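Local coordinates for protein alpha-toxin (Clostridium novyi, PDB 2VK9) that belongs to the large clostridial toxins, its modelled fragment being the catalytic domain with a GT-A glycosyltransferase fold, at residues S90-A96 with I363-E369. Sequence-based numbering, arbitrary orientation.
Sequences SRTSTIA and IKISQLE
Ile363 O receives the backbone N-H of Ala96 (N to O, 3.0 Å) and begins an isolated beta bridge, centred on Ile95 and Lys364. It joins the loop from helix 69-90 into strand 99-103, where the N-terminal helices give way to the GT-A sheet, to the loop before edge strand 371-376. A water linking Ile363 N to Ala96 O extends the pairing. Lys364, on the exposed side, lays its CB and the start of its aliphatic chain against Arg91 O, while its CA-H faces Thr94 O. That same carbonyl takes the N-H of Ile365 (N to Thr94 O, 3.1 Å). The hydroxyl of Thr94 donates in turn: OG1, brought back over the backbone by a chi1 of 69°, lies 2.8 Å from Ile365 O, above the carbonyl plane. Branched and apolar, Ile365 sets CG2 against Ala96 CB at 4.0 Å, beside Ile390 of strand 382-391; a small side chain suits this close approach. Ser366 opens a type I turn ending at Glu369. Its OG donates to Ser90 OG, at a doubtfully short distance for this resolution; the Ser90 proton can go to Leu86 O or Ile87 O in helix 69-90. Glu369 is long enough to reach back: OE2 accepts Ser366 N almost straight (175°) on its anti side. The carboxylate also lies over one guanidinium face of Arg91, the planes 69° apart, in a salt bridge of charge alone, with NH1 3.0 Å from OE2.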
# COMPACT_ATOMS: atom_id res chain seq x y z
N SER A 90 19.17 17.73 2.13
CA SER A 90 18.74 17.82 0.75
C SER A 90 17.24 18.04 0.71
O SER A 90 16.66 18.23 -0.35
CB SER A 90 19.11 16.56 -0.04
OG SER A 90 18.53 15.41 0.53
N ARG A 91 16.61 17.98 1.88
CA ARG A 91 15.23 18.44 1.98
C ARG A 91 15.20 19.90 2.44
O ARG A 91 14.25 20.37 3.05
CB ARG A 91 14.35 17.52 2.83
CG ARG A 91 14.80 17.22 4.23
CD ARG A 91 13.70 16.44 4.92
NE ARG A 91 14.20 15.33 5.72
CZ ARG A 91 13.46 14.29 6.11
NH1 ARG A 91 12.18 14.22 5.77
NH2 ARG A 91 14.00 13.31 6.83
N THR A 92 16.26 20.61 2.11
CA THR A 92 16.30 22.02 2.39
C THR A 92 15.98 22.78 1.10
O THR A 92 16.51 22.45 0.02
CB THR A 92 17.63 22.42 3.08
OG1 THR A 92 17.32 23.12 4.29
CG2 THR A 92 18.53 23.28 2.19
N SER A 93 15.07 23.74 1.20
CA SER A 93 14.58 24.47 0.02
C SER A 93 14.17 23.56 -1.17
O SER A 93 14.54 23.81 -2.32
CB SER A 93 15.58 25.55 -0.41
OG SER A 93 16.66 24.98 -1.13
N THR A 94 13.43 22.50 -0.88
CA THR A 94 12.78 21.68 -1.92
C THR A 94 11.49 21.14 -1.34
O THR A 94 11.48 20.60 -0.23
CB THR A 94 13.65 20.49 -2.42
OG1 THR A 94 13.80 19.50 -1.39
CG2 THR A 94 15.04 20.94 -2.88
N ILE A 95 10.41 21.31 -2.08
CA ILE A 95 9.08 20.90 -1.62
C ILE A 95 8.36 19.98 -2.61
O ILE A 95 8.70 19.93 -3.80
CB ILE A 95 8.21 22.13 -1.29
CG1 ILE A 95 7.98 22.98 -2.55
CG2 ILE A 95 8.86 22.96 -0.18
CD1 ILE A 95 6.85 23.93 -2.42
N ALA A 96 7.39 19.23 -2.10
CA ALA A 96 6.58 18.34 -2.92
C ALA A 96 5.66 19.15 -3.80
O ALA A 96 5.15 20.18 -3.38
CB ALA A 96 5.79 17.43 -2.05
N ILE A 363 5.53 21.06 1.89
CA ILE A 363 6.15 19.89 2.51
C ILE A 363 7.58 19.71 2.01
O ILE A 363 7.78 19.33 0.86
CB ILE A 363 5.32 18.61 2.23
CG1 ILE A 363 3.86 18.80 2.67
CG2 ILE A 363 5.97 17.39 2.89
CD1 ILE A 363 2.88 17.82 2.03
N LYS A 364 8.56 19.98 2.87
CA LYS A 364 9.97 19.73 2.50
C LYS A 364 10.21 18.23 2.25
O LYS A 364 9.85 17.39 3.06
CB LYS A 364 10.95 20.21 3.58
CG LYS A 364 10.67 21.54 4.24
CD LYS A 364 11.01 22.72 3.38
CE LYS A 364 10.77 24.03 4.16
NZ LYS A 364 10.48 25.22 3.28
N ILE A 365 10.83 17.90 1.13
CA ILE A 365 11.08 16.50 0.82
C ILE A 365 12.36 16.32 0.01
O ILE A 365 12.59 17.03 -0.97
CB ILE A 365 9.88 15.82 0.12
CG1 ILE A 365 10.15 14.33 -0.06
CG2 ILE A 365 9.59 16.47 -1.21
CD1 ILE A 365 8.90 13.49 -0.24
N SER A 366 13.18 15.37 0.43
CA SER A 366 14.41 15.06 -0.27
C SER A 366 14.09 14.27 -1.54
O SER A 366 13.19 13.43 -1.53
CB SER A 366 15.35 14.26 0.64
OG SER A 366 16.57 13.98 -0.02
N GLN A 367 14.83 14.54 -2.62
CA GLN A 367 14.65 13.79 -3.86
C GLN A 367 15.03 12.31 -3.75
O GLN A 367 14.81 11.53 -4.68
CB GLN A 367 15.42 14.44 -5.01
CG GLN A 367 16.93 14.32 -4.88
CD GLN A 367 17.66 14.68 -6.17
OE1 GLN A 367 17.20 14.37 -7.29
NE2 GLN A 367 18.82 15.34 -6.02
N LEU A 368 15.58 11.92 -2.60
CA LEU A 368 15.99 10.55 -2.35
C LEU A 368 14.88 9.74 -1.68
O LEU A 368 14.85 8.51 -1.81
CB LEU A 368 17.24 10.53 -1.46
CG LEU A 368 18.57 11.10 -1.98
CD1 LEU A 368 19.57 11.21 -0.84
CD2 LEU A 368 19.15 10.28 -3.12
N GLU A 369 13.98 10.42 -0.97
CA GLU A 369 12.98 9.76 -0.11
C GLU A 369 11.55 9.82 -0.69
O GLU A 369 11.28 10.53 -1.65
CB GLU A 369 13.02 10.38 1.31
CG GLU A 369 12.53 11.85 1.40
CD GLU A 369 12.75 12.55 2.78
OE1 GLU A 369 13.02 11.86 3.81
OE2 GLU A 369 12.64 13.81 2.83
O HOH W 1 16.87 17.15 -3.28
O HOH W 2 4.55 20.74 -0.63